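Local coordinates for conserved uncharacterized protein (predicted phosphoesterase COG0622) (Streptococcus pneumoniae, PDB 3CK2), which is of unknown function but, as a predicted calcineurin-like metallophosphoesterase carrying two manganese ions, probably hydrolyses phosphate esters, at residues 157-162 and 168-173; 147-150 and 155-158. All blocks are in the same frame, centred on the assembly; numbering follows the deposited sequence.

In the fold
Contact 1 and contact 2 lie side by side in one mixed six-stranded sheet, their centres about 9 Å apart, and share V157 and D158 of strand 154-160. Contact 2 (147-150 with 155-158) is the buried one, a regular strand pair inside the sheet; contact 1 (157-162 with 168-173) joins an edge strand, 172-175, and is only partly buried, with V157-K172 as the one bridge between its segments. V157 faces strand 125-130 of the second sheet in both, beside V148, I150 and F155 in contact 2 and K172 in contact 1, while D158 stands on the other face. Contact 2 adds R147 and K156 to D158 as a charged network, contact 1 the hydroxyl of S171; K156, D158 and S171, with V166, line the tartrate pocket.

Contact 1: residues 157-162 and 168-173; sequences VDFLTR and PGLSKE. With SRT (S,R meso-tartaric acid), chain F.
V157 and K172 form an antiparallel hydrogen-bonded pair, with V157 N to K172 O at 2.8 Å and nearly straight, and K172 N to V157 O at 2.9 Å. This pair ties edge strand 172-175 to strand 154-160 in a beta hairpin of the calcineurin-like fold; the backbone of F159 bonds instead with Y167. V157 CB approaches K172 O and its side chain packs on L126 and L128 of the second sheet, while the amine of K172 leads away to the carbonyl of A119. F159 crosses L170 at about a right angle: L170 CB meets ring atom CD2 of F159 at 3.6 Å, and L170 O sits at the ring edge, near its plane. On the face that bears D158, S171 OG donates to D158 OD1. The refined 2.5 Å between S171 OG and D158 OD1 is very short, so its exact length is doubtful. The tartrate is beside this pair, with its O2 3.4 Å from S171 OG. With its first torsion at -65°, S171 OG is beside its own backbone N, where one water donates to S171 OG at 3.0 Å and accepts from F159 N at 2.7 Å.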
loop_
_atom_site.group_PDB
_atom_site.type_symbol
_atom_site.label_atom_id
_atom_site.label_comp_id
_atom_site.label_asym_id
_atom_site.label_seq_id
_atom_site.Cartn_x
_atom_site.Cartn_y
_atom_site.Cartn_z
ATOM N N VAL A 157 -8.081 -2.950 -8.752
ATOM C CA VAL A 157 -6.642 -2.694 -8.547
ATOM C C VAL A 157 -5.867 -2.584 -9.867
ATOM O O VAL A 157 -5.935 -3.461 -10.725
ATOM C CB VAL A 157 -5.997 -3.797 -7.678
ATOM C CG1 VAL A 157 -4.489 -3.525 -7.485
ATOM C CG2 VAL A 157 -6.797 -3.979 -6.334
ATOM N N ASP A 158 -5.164 -1.470 -10.032
ATOM C CA ASP A 158 -4.216 -1.294 -11.130
ATOM C C ASP A 158 -2.848 -1.040 -10.570
ATOM O O ASP A 158 -2.703 -0.354 -9.562
ATOM C CB ASP A 158 -4.597 -0.103 -11.975
ATOM C CG ASP A 158 -5.822 -0.362 -12.821
ATOM O OD1 ASP A 158 -5.815 -1.259 -13.708
ATOM O OD2 ASP A 158 -6.808 0.319 -12.553
ATOM N N PHE A 159 -1.838 -1.595 -11.226
ATOM C CA PHE A 159 -0.464 -1.269 -10.890
ATOM C C PHE A 159 0.113 -0.266 -11.883
ATOM O O PHE A 159 -0.106 -0.374 -13.061
ATOM C CB PHE A 159 0.370 -2.544 -10.790
ATOM C CG PHE A 159 -0.048 -3.429 -9.652
ATOM C CD1 PHE A 159 0.546 -3.315 -8.426
ATOM C CD2 PHE A 159 -1.045 -4.371 -9.823
ATOM C CE1 PHE A 159 0.153 -4.135 -7.410
ATOM C CE2 PHE A 159 -1.427 -5.203 -8.798
ATOM C CZ PHE A 159 -0.837 -5.074 -7.590
ATOM N N LEU A 160 0.826 0.730 -11.352
ATOM C CA LEU A 160 1.234 1.917 -12.106
ATOM C C LEU A 160 2.734 2.019 -12.089
ATOM O O LEU A 160 3.390 1.638 -11.123
ATOM C CB LEU A 160 0.626 3.190 -11.512
ATOM C CG LEU A 160 -0.794 3.657 -11.912
ATOM C CD1 LEU A 160 -1.802 2.570 -11.960
ATOM C CD2 LEU A 160 -1.221 4.730 -10.924
ATOM N N THR A 161 3.276 2.519 -13.187
ATOM C CA THR A 161 4.696 2.671 -13.315
ATOM C C THR A 161 5.087 4.005 -12.705
ATOM O O THR A 161 4.232 4.794 -12.267
ATOM C CB THR A 161 5.167 2.594 -14.780
ATOM O OG1 THR A 161 4.751 3.760 -15.484
ATOM C CG2 THR A 161 4.678 1.304 -15.479
ATOM N N ARG A 162 6.397 4.247 -12.670
ATOM C CA ARG A 162 6.943 5.523 -12.199
ATOM C C ARG A 162 6.617 6.699 -13.109
ATOM O O ARG A 162 6.869 7.871 -12.730
ATOM C CB ARG A 162 8.465 5.385 -11.985
ATOM C CG ARG A 162 8.754 4.616 -10.692
ATOM C CD ARG A 162 10.234 4.276 -10.492
ATOM N NE ARG A 162 11.060 5.465 -10.356
ATOM C CZ ARG A 162 11.719 5.830 -9.275
ATOM N NH1 ARG A 162 11.728 5.071 -8.214
ATOM N NH2 ARG A 162 12.435 6.944 -9.284
ATOM N N PRO A 168 0.281 -3.282 -17.846
ATOM C CA PRO A 168 -0.672 -4.326 -18.205
ATOM C C PRO A 168 -0.308 -5.727 -17.741
ATOM O O PRO A 168 0.846 -6.042 -17.612
ATOM C CB PRO A 168 -0.698 -4.267 -19.736
ATOM C CG PRO A 168 0.573 -3.675 -20.119
ATOM C CD PRO A 168 0.995 -2.750 -19.016
ATOM N N GLY A 169 -1.325 -6.540 -17.467
ATOM C CA GLY A 169 -1.155 -7.928 -17.145
ATOM C C GLY A 169 -1.208 -8.191 -15.673
ATOM O O GLY A 169 -1.101 -9.352 -15.268
ATOM N N LEU A 170 -1.347 -7.121 -14.900
ATOM C CA LEU A 170 -1.411 -7.121 -13.420
ATOM C C LEU A 170 -2.707 -6.600 -12.801
ATOM O O LEU A 170 -2.919 -6.799 -11.616
ATOM C CB LEU A 170 -0.257 -6.282 -12.819
ATOM C CG LEU A 170 1.161 -6.670 -13.242
ATOM C CD1 LEU A 170 2.156 -5.782 -12.581
ATOM C CD2 LEU A 170 1.435 -8.164 -12.942
ATOM N N SER A 171 -3.580 -5.956 -13.569
ATOM C CA SER A 171 -4.815 -5.376 -13.015
ATOM C C SER A 171 -5.762 -6.477 -12.568
ATOM O O SER A 171 -5.780 -7.524 -13.156
ATOM C CB SER A 171 -5.514 -4.489 -14.037
ATOM O OG SER A 171 -4.705 -3.389 -14.312
ATOM N N LYS A 172 -6.520 -6.236 -11.501
ATOM C CA LYS A 172 -7.521 -7.182 -11.016
ATOM C C LYS A 172 -8.782 -6.447 -10.573
ATOM O O LYS A 172 -8.715 -5.348 -10.055
ATOM C CB LYS A 172 -6.964 -8.008 -9.851
ATOM C CG LYS A 172 -5.665 -8.815 -10.175
ATOM C CD LYS A 172 -5.705 -10.181 -9.528
ATOM C CE LYS A 172 -4.322 -10.821 -9.299
ATOM N NZ LYS A 172 -4.435 -11.938 -8.283
ATOM N N GLU A 173 -9.929 -7.079 -10.775
ATOM C CA GLU A 173 -11.184 -6.579 -10.251
ATOM C C GLU A 173 -11.791 -7.649 -9.369
ATOM O O GLU A 173 -11.924 -8.773 -9.814
ATOM C CB GLU A 173 -12.159 -6.198 -11.384
ATOM C CG GLU A 173 -13.468 -5.640 -10.830
ATOM C CD GLU A 173 -14.155 -4.636 -11.733
ATOM O OE1 GLU A 173 -14.615 -5.047 -12.816
ATOM O OE2 GLU A 173 -14.271 -3.444 -11.316
HETATM O O1 SRT F . -8.805 -2.401 -16.321
HETATM O O11 SRT F . -7.476 -3.373 -17.791
HETATM C C1 SRT F . -7.798 -2.394 -17.069
HETATM C C2 SRT F . -6.925 -1.166 -17.078
HETATM O O2 SRT F . -6.591 -0.877 -15.722
HETATM C C3 SRT F . -7.594 0.099 -17.652
HETATM O O3 SRT F . -8.718 -0.244 -18.477
HETATM C C4 SRT F . -6.615 0.975 -18.415
HETATM O O4 SRT F . -7.009 2.091 -18.829
HETATM O O41 SRT F . -5.429 0.608 -18.600
HETATM O O HOH W 1 -1.868 -3.115 -13.509
#

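Contact 2: residues 147-150 and 155-158; sequences RVEI and FKVD. With SRT (S,R meso-tartaric acid), chain F.
R147 runs straight from its backbone through CD and then bends at chi3 (61°), swinging the guanidinium alongside the carboxylate of D158, whose side chain points the same way. K156 bends at chi2 and chi4, which carries its amine away from strand 145-150 to the tartrate. R147 NH2 gives a salt bridge to D158 OD2 at 3.1 Å; OD2 lies at the guanidinium edge, in its plane, but the N-H comes from above the carboxylate, 56° out of that plane, and the two flat groups stand 86° apart. The other oxygen, D158 OD1, accepts from S171 OG. K156 NZ reaches D158 OD2 weakly at 3.4 Å and donates to tartrate O1 at 2.7 Å. Beneath these groups, strands 145-150 and 154-160 form an antiparallel hairpin within the sheet, with paired backbone bonds between R147 and D158 and between E149 and K156. On the other face V148, I150, F155 and V157 meet the second sheet of the fold; I150 CG2 lies 3.9 Å from F155 CE1, and V148 CG2 is 4.2 Å from V157 CG2. Back on the charged face, E149 OE1 takes part through a water that donates to E149 OE1 at 2.7 Å and to D158 OD2, while accepting from K156 NZ at 3.0 Å.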
loop_
_atom_site.group_PDB
_atom_site.type_symbol
_atom_site.label_atom_id
_atom_site.label_comp_id
_atom_site.label_asym_id
_atom_site.label_seq_id
_atom_site.Cartn_x
_atom_site.Cartn_y
_atom_site.Cartn_z
ATOM N N ARG A 147 -2.899 1.680 -7.491
ATOM C CA ARG A 147 -4.156 2.415 -7.338
ATOM C C ARG A 147 -5.301 1.433 -7.055
ATOM O O ARG A 147 -5.480 0.456 -7.796
ATOM C CB ARG A 147 -4.468 3.193 -8.607
ATOM C CG ARG A 147 -5.740 3.995 -8.488
ATOM C CD ARG A 147 -6.036 4.773 -9.750
ATOM N NE ARG A 147 -6.207 3.862 -10.881
ATOM C CZ ARG A 147 -6.023 4.190 -12.166
ATOM N NH1 ARG A 147 -5.653 5.409 -12.519
ATOM N NH2 ARG A 147 -6.192 3.284 -13.106
ATOM N N VAL A 148 -6.056 1.679 -5.992
ATOM C CA VAL A 148 -7.271 0.912 -5.715
ATOM C C VAL A 148 -8.514 1.822 -5.834
ATOM O O VAL A 148 -8.561 2.895 -5.229
ATOM C CB VAL A 148 -7.254 0.215 -4.306
ATOM C CG1 VAL A 148 -8.483 -0.730 -4.157
ATOM C CG2 VAL A 148 -5.920 -0.533 -4.057
ATOM N N GLU A 149 -9.500 1.378 -6.617
ATOM C CA GLU A 149 -10.812 2.042 -6.661
ATOM C C GLU A 149 -11.850 1.217 -5.902
ATOM O O GLU A 149 -11.936 -0.005 -6.042
ATOM C CB GLU A 149 -11.191 2.349 -8.096
ATOM C CG GLU A 149 -10.057 3.168 -8.706
ATOM C CD GLU A 149 -10.368 3.765 -10.045
ATOM O OE1 GLU A 149 -10.553 2.971 -10.997
ATOM O OE2 GLU A 149 -10.411 5.030 -10.129
ATOM N N ILE A 150 -12.558 1.885 -4.998
ATOM C CA ILE A 150 -13.404 1.185 -4.039
ATOM C C ILE A 150 -14.813 1.676 -4.187
ATOM O O ILE A 150 -15.044 2.871 -4.141
ATOM C CB ILE A 150 -12.957 1.385 -2.532
ATOM C CG1 ILE A 150 -11.473 1.020 -2.304
ATOM C CG2 ILE A 150 -13.869 0.593 -1.591
ATOM C CD1 ILE A 150 -10.628 2.175 -1.812
ATOM N N PHE A 155 -13.710 -3.867 -5.597
ATOM C CA PHE A 155 -12.357 -3.308 -5.539
ATOM C C PHE A 155 -11.737 -3.455 -6.939
ATOM O O PHE A 155 -11.738 -4.546 -7.515
ATOM C CB PHE A 155 -11.433 -4.086 -4.601
ATOM C CG PHE A 155 -11.871 -4.124 -3.180
ATOM C CD1 PHE A 155 -11.973 -2.956 -2.436
ATOM C CD2 PHE A 155 -12.119 -5.344 -2.553
ATOM C CE1 PHE A 155 -12.334 -2.998 -1.103
ATOM C CE2 PHE A 155 -12.502 -5.388 -1.208
ATOM C CZ PHE A 155 -12.598 -4.221 -0.485
ATOM N N LYS A 156 -11.189 -2.365 -7.470
ATOM C CA LYS A 156 -10.465 -2.416 -8.738
ATOM C C LYS A 156 -9.017 -2.054 -8.433
ATOM O O LYS A 156 -8.764 -1.001 -7.875
ATOM C CB LYS A 156 -11.086 -1.456 -9.775
ATOM C CG LYS A 156 -10.281 -1.338 -11.098
ATOM C CD LYS A 156 -10.099 -2.714 -11.811
ATOM C CE LYS A 156 -9.087 -2.656 -12.945
ATOM N NZ LYS A 156 -9.378 -1.478 -13.804
ATOM N N VAL A 157 -8.081 -2.950 -8.752
ATOM C CA VAL A 157 -6.642 -2.694 -8.547
ATOM C C VAL A 157 -5.867 -2.584 -9.867
ATOM O O VAL A 157 -5.935 -3.461 -10.725
ATOM C CB VAL A 157 -5.997 -3.797 -7.678
ATOM C CG1 VAL A 157 -4.489 -3.525 -7.485
ATOM C CG2 VAL A 157 -6.797 -3.979 -6.334
ATOM N N ASP A 158 -5.164 -1.470 -10.032
ATOM C CA ASP A 158 -4.216 -1.294 -11.130
ATOM C C ASP A 158 -2.848 -1.040 -10.570
ATOM O O ASP A 158 -2.703 -0.354 -9.562
ATOM C CB ASP A 158 -4.597 -0.103 -11.975
ATOM C CG ASP A 158 -5.822 -0.362 -12.821
ATOM O OD1 ASP A 158 -5.815 -1.259 -13.708
ATOM O OD2 ASP A 158 -6.808 0.319 -12.553
HETATM O O1 SRT F . -8.805 -2.401 -16.321
HETATM O O11 SRT F . -7.476 -3.373 -17.791
HETATM C C1 SRT F . -7.798 -2.394 -17.069
HETATM C C2 SRT F . -6.925 -1.166 -17.078
HETATM O O2 SRT F . -6.591 -0.877 -15.722
HETATM C C3 SRT F . -7.594 0.099 -17.652
HETATM O O3 SRT F . -8.718 -0.244 -18.477
HETATM C C4 SRT F . -6.615 0.975 -18.415
HETATM O O4 SRT F . -7.009 2.091 -18.829
HETATM O O41 SRT F . -5.429 0.608 -18.600
HETATM O O HOH W 2 -7.524 1.225 -10.016
HETATM O O HOH W 3 -9.584 1.390 -12.990
#